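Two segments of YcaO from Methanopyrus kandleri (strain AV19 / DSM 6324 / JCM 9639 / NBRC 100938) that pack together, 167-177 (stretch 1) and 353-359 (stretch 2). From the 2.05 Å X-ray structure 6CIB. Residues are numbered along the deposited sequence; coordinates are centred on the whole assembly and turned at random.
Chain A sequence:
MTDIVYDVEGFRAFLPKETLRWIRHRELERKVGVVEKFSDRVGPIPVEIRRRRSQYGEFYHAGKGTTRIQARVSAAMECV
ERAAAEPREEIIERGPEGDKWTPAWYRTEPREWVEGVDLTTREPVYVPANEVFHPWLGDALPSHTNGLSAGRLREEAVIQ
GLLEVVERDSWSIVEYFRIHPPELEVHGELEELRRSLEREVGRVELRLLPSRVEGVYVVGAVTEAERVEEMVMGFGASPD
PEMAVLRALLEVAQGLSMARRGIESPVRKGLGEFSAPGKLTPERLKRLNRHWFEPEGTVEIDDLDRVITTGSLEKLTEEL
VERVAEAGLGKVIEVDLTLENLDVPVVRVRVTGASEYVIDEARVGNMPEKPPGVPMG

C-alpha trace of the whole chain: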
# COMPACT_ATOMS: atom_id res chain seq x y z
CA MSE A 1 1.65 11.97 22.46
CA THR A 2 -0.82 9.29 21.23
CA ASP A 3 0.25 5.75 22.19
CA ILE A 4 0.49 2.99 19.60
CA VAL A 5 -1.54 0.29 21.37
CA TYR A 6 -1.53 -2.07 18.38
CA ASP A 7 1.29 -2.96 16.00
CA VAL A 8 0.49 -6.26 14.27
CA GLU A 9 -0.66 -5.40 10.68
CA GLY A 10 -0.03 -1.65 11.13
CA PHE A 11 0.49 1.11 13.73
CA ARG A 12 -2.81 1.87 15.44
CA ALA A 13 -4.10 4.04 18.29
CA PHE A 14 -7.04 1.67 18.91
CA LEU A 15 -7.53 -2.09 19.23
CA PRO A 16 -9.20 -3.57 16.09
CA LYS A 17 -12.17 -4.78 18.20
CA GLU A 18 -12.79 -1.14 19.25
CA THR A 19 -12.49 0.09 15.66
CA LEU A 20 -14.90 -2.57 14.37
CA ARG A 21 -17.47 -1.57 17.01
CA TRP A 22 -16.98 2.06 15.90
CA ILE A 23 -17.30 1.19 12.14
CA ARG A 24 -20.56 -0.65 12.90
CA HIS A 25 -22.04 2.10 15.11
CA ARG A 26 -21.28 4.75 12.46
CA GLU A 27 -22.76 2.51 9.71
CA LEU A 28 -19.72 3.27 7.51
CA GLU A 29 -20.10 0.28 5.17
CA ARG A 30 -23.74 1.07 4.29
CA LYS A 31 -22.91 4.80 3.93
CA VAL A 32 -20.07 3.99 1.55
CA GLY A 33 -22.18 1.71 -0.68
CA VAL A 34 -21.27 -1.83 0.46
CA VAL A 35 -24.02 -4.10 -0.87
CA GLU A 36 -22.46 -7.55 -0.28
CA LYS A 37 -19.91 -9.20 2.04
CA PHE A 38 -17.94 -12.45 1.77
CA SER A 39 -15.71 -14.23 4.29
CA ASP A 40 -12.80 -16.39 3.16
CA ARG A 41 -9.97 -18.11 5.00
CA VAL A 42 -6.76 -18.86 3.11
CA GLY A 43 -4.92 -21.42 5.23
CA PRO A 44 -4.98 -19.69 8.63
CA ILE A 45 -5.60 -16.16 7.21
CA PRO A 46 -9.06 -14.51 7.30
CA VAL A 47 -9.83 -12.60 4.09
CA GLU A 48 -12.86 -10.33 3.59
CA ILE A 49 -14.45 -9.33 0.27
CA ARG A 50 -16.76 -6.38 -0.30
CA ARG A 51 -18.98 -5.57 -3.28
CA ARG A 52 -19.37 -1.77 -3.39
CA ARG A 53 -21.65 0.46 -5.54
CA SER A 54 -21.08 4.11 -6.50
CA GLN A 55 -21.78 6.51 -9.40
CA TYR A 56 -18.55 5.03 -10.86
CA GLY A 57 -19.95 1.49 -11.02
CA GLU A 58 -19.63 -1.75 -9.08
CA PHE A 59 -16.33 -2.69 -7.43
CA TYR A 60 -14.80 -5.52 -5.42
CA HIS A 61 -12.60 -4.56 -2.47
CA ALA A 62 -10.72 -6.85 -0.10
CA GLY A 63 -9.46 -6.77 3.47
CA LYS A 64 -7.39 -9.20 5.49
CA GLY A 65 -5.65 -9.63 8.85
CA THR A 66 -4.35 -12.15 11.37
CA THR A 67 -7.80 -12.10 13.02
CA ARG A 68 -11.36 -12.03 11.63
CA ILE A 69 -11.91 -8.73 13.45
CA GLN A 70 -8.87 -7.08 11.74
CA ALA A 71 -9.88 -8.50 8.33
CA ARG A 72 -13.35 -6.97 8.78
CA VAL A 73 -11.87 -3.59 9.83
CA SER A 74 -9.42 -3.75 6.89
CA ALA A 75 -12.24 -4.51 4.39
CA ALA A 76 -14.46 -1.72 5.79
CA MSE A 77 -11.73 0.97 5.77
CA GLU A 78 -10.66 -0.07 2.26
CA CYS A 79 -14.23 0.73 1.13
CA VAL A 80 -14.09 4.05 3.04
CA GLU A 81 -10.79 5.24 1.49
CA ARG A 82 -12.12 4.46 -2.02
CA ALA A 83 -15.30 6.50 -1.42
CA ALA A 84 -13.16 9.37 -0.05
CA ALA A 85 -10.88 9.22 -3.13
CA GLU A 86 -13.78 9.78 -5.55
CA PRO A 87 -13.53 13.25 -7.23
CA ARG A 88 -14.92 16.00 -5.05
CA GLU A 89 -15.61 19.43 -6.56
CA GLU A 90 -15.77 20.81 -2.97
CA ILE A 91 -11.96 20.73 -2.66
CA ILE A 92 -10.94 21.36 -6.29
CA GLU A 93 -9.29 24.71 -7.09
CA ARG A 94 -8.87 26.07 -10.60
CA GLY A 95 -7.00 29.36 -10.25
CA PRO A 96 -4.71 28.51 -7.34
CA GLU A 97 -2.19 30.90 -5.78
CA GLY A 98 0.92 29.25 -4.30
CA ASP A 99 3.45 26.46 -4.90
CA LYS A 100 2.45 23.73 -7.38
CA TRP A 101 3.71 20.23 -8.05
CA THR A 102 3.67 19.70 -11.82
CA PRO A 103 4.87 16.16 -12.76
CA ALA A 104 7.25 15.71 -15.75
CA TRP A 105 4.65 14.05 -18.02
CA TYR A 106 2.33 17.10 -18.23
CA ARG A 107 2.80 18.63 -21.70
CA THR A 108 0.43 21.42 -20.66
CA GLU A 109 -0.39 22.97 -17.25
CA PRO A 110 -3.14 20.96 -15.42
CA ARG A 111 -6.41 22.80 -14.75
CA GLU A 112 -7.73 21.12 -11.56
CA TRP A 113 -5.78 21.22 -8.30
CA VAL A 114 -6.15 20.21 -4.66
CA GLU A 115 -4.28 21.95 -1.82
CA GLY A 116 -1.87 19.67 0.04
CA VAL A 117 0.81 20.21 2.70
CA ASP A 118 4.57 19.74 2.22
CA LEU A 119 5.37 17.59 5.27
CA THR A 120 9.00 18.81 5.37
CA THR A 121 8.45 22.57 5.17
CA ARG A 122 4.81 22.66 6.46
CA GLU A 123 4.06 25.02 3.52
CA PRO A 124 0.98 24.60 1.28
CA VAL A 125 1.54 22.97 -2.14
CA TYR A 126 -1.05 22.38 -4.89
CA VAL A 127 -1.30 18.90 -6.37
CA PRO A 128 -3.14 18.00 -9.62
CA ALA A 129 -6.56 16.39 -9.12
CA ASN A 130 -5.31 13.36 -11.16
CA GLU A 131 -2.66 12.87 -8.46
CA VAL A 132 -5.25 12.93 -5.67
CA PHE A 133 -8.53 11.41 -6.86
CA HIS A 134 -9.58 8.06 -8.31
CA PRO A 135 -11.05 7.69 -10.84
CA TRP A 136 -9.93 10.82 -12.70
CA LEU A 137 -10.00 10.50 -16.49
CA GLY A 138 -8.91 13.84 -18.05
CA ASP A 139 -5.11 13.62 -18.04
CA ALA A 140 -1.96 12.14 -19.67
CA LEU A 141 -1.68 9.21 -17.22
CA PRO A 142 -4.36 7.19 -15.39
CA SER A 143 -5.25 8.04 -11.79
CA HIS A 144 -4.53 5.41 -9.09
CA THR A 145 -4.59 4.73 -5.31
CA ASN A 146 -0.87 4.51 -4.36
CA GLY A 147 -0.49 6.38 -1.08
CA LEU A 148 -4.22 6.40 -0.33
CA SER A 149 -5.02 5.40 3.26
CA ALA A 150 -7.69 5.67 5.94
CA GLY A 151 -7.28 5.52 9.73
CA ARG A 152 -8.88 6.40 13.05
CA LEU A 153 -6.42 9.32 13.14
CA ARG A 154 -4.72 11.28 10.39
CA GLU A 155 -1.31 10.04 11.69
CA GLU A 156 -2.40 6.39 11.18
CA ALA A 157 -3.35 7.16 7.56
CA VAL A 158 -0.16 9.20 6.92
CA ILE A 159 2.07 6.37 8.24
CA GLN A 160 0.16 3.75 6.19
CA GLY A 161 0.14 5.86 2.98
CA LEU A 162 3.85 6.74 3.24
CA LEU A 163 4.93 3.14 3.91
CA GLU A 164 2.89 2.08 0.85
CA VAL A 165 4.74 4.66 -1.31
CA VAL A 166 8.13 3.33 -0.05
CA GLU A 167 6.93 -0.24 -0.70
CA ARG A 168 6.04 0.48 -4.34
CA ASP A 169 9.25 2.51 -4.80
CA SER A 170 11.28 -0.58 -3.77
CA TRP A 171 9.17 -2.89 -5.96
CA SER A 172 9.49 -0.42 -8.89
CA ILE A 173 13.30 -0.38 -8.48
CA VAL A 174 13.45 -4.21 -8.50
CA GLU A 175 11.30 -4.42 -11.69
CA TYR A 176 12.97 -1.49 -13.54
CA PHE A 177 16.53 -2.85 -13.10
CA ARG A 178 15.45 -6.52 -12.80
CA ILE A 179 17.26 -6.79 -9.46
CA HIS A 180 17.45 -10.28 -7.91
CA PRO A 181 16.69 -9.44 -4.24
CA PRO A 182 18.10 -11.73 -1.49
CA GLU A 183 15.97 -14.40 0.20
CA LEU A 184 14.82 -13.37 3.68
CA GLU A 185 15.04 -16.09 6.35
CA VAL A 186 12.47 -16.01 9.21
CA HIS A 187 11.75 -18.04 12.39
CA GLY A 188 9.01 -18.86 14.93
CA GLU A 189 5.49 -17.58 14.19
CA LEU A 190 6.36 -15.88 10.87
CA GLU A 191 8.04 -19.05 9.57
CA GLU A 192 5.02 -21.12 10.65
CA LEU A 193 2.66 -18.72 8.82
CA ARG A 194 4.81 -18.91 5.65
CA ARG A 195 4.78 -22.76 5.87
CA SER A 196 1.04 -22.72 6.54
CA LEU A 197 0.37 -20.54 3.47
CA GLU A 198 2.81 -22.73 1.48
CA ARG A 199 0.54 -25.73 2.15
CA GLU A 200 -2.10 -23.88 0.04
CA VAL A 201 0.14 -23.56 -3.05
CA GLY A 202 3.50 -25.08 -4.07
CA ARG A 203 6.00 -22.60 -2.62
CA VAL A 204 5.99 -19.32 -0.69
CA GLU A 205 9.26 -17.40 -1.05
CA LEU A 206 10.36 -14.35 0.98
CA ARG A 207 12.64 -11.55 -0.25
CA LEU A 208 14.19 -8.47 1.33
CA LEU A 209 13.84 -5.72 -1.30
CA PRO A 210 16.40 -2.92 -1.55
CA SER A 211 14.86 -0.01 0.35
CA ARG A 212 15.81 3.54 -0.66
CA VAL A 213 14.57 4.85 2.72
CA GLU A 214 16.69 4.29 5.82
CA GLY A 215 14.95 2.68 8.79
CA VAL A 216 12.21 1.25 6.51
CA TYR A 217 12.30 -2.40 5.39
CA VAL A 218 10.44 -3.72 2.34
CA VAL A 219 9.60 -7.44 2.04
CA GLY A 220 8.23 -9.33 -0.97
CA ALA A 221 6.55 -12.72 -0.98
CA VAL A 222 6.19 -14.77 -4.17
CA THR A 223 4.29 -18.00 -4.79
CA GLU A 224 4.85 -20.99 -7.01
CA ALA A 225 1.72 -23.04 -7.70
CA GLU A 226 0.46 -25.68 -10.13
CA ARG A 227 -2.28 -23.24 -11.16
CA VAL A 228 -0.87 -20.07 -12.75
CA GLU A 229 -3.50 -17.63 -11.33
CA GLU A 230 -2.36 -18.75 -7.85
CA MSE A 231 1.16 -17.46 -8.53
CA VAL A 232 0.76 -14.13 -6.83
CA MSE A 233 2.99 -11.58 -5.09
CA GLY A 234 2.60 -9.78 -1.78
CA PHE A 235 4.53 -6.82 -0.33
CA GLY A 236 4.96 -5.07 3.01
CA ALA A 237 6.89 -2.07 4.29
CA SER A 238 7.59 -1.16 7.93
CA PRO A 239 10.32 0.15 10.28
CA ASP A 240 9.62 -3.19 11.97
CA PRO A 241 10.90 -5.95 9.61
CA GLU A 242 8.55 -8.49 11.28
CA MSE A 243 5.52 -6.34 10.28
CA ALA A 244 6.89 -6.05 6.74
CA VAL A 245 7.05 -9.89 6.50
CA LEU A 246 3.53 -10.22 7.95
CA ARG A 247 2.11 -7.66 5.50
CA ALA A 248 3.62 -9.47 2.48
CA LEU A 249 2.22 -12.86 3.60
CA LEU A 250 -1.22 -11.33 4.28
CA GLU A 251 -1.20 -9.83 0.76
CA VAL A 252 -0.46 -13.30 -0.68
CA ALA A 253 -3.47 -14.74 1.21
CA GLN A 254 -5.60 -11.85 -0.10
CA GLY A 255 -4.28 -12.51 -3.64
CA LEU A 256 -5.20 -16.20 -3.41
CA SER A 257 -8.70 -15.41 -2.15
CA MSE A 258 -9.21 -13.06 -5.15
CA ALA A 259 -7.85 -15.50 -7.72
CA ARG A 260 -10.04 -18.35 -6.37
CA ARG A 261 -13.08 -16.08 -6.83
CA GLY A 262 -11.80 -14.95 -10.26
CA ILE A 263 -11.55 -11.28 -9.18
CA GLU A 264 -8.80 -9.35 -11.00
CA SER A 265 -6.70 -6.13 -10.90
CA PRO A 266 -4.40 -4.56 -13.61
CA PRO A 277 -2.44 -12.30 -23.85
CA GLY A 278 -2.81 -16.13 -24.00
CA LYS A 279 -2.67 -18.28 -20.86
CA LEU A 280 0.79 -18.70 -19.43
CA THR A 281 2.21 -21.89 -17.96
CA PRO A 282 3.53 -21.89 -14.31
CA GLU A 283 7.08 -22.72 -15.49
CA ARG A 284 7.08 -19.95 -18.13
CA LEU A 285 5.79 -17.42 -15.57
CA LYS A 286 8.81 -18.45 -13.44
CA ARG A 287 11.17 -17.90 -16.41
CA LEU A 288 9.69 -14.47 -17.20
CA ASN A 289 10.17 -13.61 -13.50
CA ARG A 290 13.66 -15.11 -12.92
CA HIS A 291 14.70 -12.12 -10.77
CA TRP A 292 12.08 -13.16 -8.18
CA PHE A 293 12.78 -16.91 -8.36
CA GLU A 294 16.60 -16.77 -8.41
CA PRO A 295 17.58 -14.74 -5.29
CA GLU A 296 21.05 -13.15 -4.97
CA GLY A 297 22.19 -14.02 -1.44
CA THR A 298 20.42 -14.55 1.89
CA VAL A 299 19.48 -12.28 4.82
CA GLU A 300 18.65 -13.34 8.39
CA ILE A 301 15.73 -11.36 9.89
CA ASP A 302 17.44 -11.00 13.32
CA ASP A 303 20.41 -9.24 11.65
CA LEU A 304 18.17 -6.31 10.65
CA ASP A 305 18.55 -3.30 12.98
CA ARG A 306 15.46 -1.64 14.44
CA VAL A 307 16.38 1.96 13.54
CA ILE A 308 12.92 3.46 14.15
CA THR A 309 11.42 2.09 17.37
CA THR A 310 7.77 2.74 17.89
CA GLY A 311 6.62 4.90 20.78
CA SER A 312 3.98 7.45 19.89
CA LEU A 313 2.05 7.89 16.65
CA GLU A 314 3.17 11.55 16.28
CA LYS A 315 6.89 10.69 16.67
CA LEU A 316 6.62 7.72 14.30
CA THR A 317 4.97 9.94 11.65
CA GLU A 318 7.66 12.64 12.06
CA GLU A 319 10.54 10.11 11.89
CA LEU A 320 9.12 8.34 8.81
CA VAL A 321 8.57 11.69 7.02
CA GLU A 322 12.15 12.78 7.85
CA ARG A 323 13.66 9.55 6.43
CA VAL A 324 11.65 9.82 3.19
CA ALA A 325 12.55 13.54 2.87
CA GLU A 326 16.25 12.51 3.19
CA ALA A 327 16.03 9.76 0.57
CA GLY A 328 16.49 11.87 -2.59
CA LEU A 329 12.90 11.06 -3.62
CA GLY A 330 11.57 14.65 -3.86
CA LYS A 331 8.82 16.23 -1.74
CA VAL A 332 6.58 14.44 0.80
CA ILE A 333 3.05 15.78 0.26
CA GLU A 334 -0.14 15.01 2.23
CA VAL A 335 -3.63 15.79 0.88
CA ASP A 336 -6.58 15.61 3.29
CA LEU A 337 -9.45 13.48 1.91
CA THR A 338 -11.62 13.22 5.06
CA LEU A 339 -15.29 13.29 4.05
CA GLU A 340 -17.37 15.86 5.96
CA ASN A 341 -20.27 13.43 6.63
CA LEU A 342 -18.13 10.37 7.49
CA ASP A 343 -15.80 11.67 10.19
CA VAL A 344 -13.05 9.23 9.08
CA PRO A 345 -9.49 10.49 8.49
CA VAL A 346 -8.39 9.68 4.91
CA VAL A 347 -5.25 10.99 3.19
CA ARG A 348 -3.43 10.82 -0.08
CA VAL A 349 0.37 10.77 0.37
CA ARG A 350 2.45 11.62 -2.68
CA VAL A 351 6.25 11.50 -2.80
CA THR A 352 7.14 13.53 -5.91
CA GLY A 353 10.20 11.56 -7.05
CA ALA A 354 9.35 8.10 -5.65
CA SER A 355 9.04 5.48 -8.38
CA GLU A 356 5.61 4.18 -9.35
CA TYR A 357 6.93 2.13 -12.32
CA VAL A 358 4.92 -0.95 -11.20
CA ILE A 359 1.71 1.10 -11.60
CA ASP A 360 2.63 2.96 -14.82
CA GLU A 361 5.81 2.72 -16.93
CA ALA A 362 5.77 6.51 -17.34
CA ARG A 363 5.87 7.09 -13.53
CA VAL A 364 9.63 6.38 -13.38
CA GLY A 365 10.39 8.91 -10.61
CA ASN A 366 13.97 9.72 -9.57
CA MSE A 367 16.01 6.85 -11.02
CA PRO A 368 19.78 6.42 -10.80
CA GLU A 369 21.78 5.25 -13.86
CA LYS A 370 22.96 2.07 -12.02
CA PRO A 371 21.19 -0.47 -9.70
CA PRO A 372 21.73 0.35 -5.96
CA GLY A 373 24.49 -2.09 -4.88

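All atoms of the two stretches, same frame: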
# COMPACT_ATOMS: atom_id res chain seq x y z
N GLU A 167 7.11 1.14 -0.24
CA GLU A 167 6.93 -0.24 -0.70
C GLU A 167 6.93 -0.34 -2.23
O GLU A 167 7.67 -1.16 -2.81
CB GLU A 167 5.63 -0.79 -0.10
CG GLU A 167 5.22 -2.16 -0.57
CD GLU A 167 3.77 -2.46 -0.24
OE1 GLU A 167 3.43 -2.55 0.96
OE2 GLU A 167 2.97 -2.61 -1.19
N ARG A 168 6.13 0.49 -2.88
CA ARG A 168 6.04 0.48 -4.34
C ARG A 168 7.27 1.08 -5.02
O ARG A 168 7.60 0.70 -6.14
CB ARG A 168 4.75 1.16 -4.83
CG ARG A 168 3.50 0.67 -4.12
CD ARG A 168 2.80 -0.46 -4.83
NE ARG A 168 1.82 -1.12 -3.97
CZ ARG A 168 0.60 -0.67 -3.69
NH1 ARG A 168 0.16 0.50 -4.17
NH2 ARG A 168 -0.19 -1.39 -2.90
N ASP A 169 7.96 1.99 -4.33
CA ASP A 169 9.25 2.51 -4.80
C ASP A 169 10.29 1.39 -4.88
O ASP A 169 10.97 1.26 -5.91
CB ASP A 169 9.75 3.68 -3.92
CG ASP A 169 11.08 4.27 -4.42
OD1 ASP A 169 11.08 5.07 -5.38
OD2 ASP A 169 12.12 3.92 -3.84
N SER A 170 10.40 0.59 -3.81
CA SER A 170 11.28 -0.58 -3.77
C SER A 170 10.94 -1.60 -4.85
O SER A 170 11.83 -2.05 -5.58
CB SER A 170 11.22 -1.27 -2.40
OG SER A 170 11.94 -0.54 -1.42
N TRP A 171 9.66 -1.96 -4.95
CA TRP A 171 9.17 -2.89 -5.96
C TRP A 171 9.45 -2.37 -7.38
O TRP A 171 9.91 -3.13 -8.24
CB TRP A 171 7.69 -3.21 -5.72
CG TRP A 171 7.07 -4.21 -6.65
CD1 TRP A 171 7.71 -5.13 -7.43
CD2 TRP A 171 5.66 -4.41 -6.87
NE1 TRP A 171 6.80 -5.87 -8.15
CE2 TRP A 171 5.53 -5.45 -7.83
CE3 TRP A 171 4.50 -3.80 -6.37
CZ2 TRP A 171 4.29 -5.90 -8.29
CZ3 TRP A 171 3.26 -4.24 -6.83
CH2 TRP A 171 3.16 -5.29 -7.78
N SER A 172 9.21 -1.07 -7.60
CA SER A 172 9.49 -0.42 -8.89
C SER A 172 10.97 -0.46 -9.28
O SER A 172 11.30 -0.68 -10.44
CB SER A 172 8.99 1.01 -8.88
OG SER A 172 7.59 1.05 -8.80
N ILE A 173 11.85 -0.26 -8.30
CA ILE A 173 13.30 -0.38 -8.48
C ILE A 173 13.73 -1.79 -8.89
O ILE A 173 14.50 -1.95 -9.84
CB ILE A 173 14.06 0.20 -7.23
CG1 ILE A 173 14.57 1.60 -7.54
CG2 ILE A 173 15.23 -0.66 -6.78
CD1 ILE A 173 13.48 2.63 -7.71
N VAL A 174 13.20 -2.80 -8.20
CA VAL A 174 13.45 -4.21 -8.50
C VAL A 174 13.01 -4.57 -9.93
O VAL A 174 13.77 -5.21 -10.65
CB VAL A 174 12.82 -5.14 -7.42
CG1 VAL A 174 12.85 -6.61 -7.83
CG2 VAL A 174 13.55 -4.96 -6.09
N GLU A 175 11.81 -4.15 -10.34
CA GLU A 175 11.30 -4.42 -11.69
C GLU A 175 12.01 -3.63 -12.80
O GLU A 175 12.26 -4.17 -13.88
CB GLU A 175 9.78 -4.21 -11.78
CG GLU A 175 8.92 -5.04 -10.82
CD GLU A 175 8.93 -6.55 -11.07
OE1 GLU A 175 9.46 -7.02 -12.09
OE2 GLU A 175 8.40 -7.28 -10.21
N TYR A 176 12.30 -2.36 -12.55
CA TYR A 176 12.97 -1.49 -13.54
C TYR A 176 14.36 -2.02 -13.92
O TYR A 176 14.68 -2.11 -15.10
CB TYR A 176 13.06 -0.05 -13.03
CG TYR A 176 13.48 0.97 -14.06
CD1 TYR A 176 12.54 1.55 -14.92
CD2 TYR A 176 14.82 1.38 -14.17
CE1 TYR A 176 12.92 2.50 -15.87
CE2 TYR A 176 15.21 2.33 -15.11
CZ TYR A 176 14.26 2.89 -15.95
OH TYR A 176 14.64 3.82 -16.88
N PHE A 177 15.17 -2.36 -12.91
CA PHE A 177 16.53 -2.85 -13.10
C PHE A 177 16.62 -4.37 -13.14
O PHE A 177 17.71 -4.90 -13.34
CB PHE A 177 17.44 -2.35 -11.97
CG PHE A 177 17.66 -0.86 -11.98
CD1 PHE A 177 18.42 -0.25 -12.98
CD2 PHE A 177 17.10 -0.07 -10.97
CE1 PHE A 177 18.62 1.13 -12.98
CE2 PHE A 177 17.30 1.31 -10.97
CZ PHE A 177 18.06 1.91 -11.97
N GLY A 353 9.21 12.30 -6.27
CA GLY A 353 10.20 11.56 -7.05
C GLY A 353 10.35 10.09 -6.67
O GLY A 353 11.33 9.46 -7.06
N ALA A 354 9.40 9.55 -5.91
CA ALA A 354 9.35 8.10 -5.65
C ALA A 354 8.86 7.39 -6.90
O ALA A 354 8.01 7.91 -7.61
CB ALA A 354 8.45 7.77 -4.47
N SER A 355 9.42 6.21 -7.17
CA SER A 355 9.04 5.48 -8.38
C SER A 355 7.70 4.79 -8.22
O SER A 355 7.42 4.18 -7.18
CB SER A 355 10.10 4.46 -8.76
OG SER A 355 9.80 3.92 -10.04
N GLU A 356 6.88 4.89 -9.26
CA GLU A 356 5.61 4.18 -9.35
C GLU A 356 5.55 3.38 -10.66
O GLU A 356 4.48 3.14 -11.21
CB GLU A 356 4.43 5.15 -9.18
CG GLU A 356 4.36 5.78 -7.78
CD GLU A 356 3.26 6.81 -7.63
OE1 GLU A 356 2.93 7.53 -8.60
OE2 GLU A 356 2.73 6.93 -6.50
N TYR A 357 6.73 2.94 -11.10
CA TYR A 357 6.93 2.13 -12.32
C TYR A 357 6.02 0.90 -12.41
O TYR A 357 5.51 0.59 -13.50
CB TYR A 357 8.41 1.73 -12.45
CG TYR A 357 8.75 0.96 -13.71
CD1 TYR A 357 8.87 1.62 -14.94
CD2 TYR A 357 8.99 -0.42 -13.66
CE1 TYR A 357 9.19 0.91 -16.10
CE2 TYR A 357 9.31 -1.13 -14.82
CZ TYR A 357 9.41 -0.46 -16.03
OH TYR A 357 9.73 -1.15 -17.18
N VAL A 358 5.81 0.23 -11.28
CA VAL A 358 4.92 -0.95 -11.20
C VAL A 358 3.44 -0.63 -11.47
O VAL A 358 2.66 -1.53 -11.82
CB VAL A 358 5.07 -1.74 -9.86
CG1 VAL A 358 6.42 -2.40 -9.76
CG2 VAL A 358 4.82 -0.85 -8.64
N ILE A 359 3.06 0.63 -11.29
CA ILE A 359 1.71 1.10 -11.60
C ILE A 359 1.61 1.60 -13.05
O ILE A 359 0.69 1.24 -13.77
CB ILE A 359 1.22 2.17 -10.58
CG1 ILE A 359 1.13 1.55 -9.18
CG2 ILE A 359 -0.14 2.75 -10.98
CD1 ILE A 359 1.29 2.54 -8.05

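Stretch 1 is a helix that began earlier in the chain, and stretch 2 is an irregular segment laid along one side of it, a loop that takes up helical phi/psi at 357-359. The backbones come close at two places, with D169 CA 4.7 Å from S355 CA and S172 CA 5.0 Å from Y357 CA. The contact buries 549 Å² in all, and serines stand at both close points.

A354 is the first residue to arrive, its CA 3.5 Å from D169 OD1. S355 N then donates to D169 OD1 at 2.7 Å and 172°, a short, nearly linear bond from loop backbone to helix side chain. D169 leaves the helix sideways, but its t rotamer brings the end of the side chain to the loop. The backbones also touch directly: D169 CA lies 3.4 Å from S355 O in a CA-H...O contact. The S355 side chain points toward the helix, where S172 CB sits 3.2 Å from S355 OG and I173 CD1 reaches S355 CB at 4.0 Å.

E356 turns its side chain away, and its carbonyl oxygen, E356 O, accepts from I359 N at 2.9 Å, closing the turn that presents the next two residues to the helix.

Y357 points toward the helix, its CB 3.7 Å from S172 CB. Its ring offers a face to the edge of Y176: the centroids of the Y176 and Y357 rings are 5.1 Å apart, the planes stand at 86°, and Y176 CD1 approaches Y357 CE1 to 3.6 Å. Such an arrangement sets the positive ring edge against the electron-rich face.

V358 has the largest covered area of the contact and joins it in two ways. Its amide N donates to S172 OG at 3.2 Å and 171°, while S172 OG itself donates to R168 O at 2.7 Å. One serine hydroxyl thus relays between a loop amide and a helix carbonyl. Meanwhile V358 CG1 sits over the W171 five-membered ring, 3.5 Å from its centroid and 7° off the normal, a CH-pi contact. W171 NE1 donates to E175 OE2 at 3.0 Å, a tie within the helix that helps hold the indole, and E175 CG adds a contact to V358 CG1 at 3.8 Å.

The rule to read here is that helix side chains satisfy two loop amides, while aromatic rings close the packing beside them.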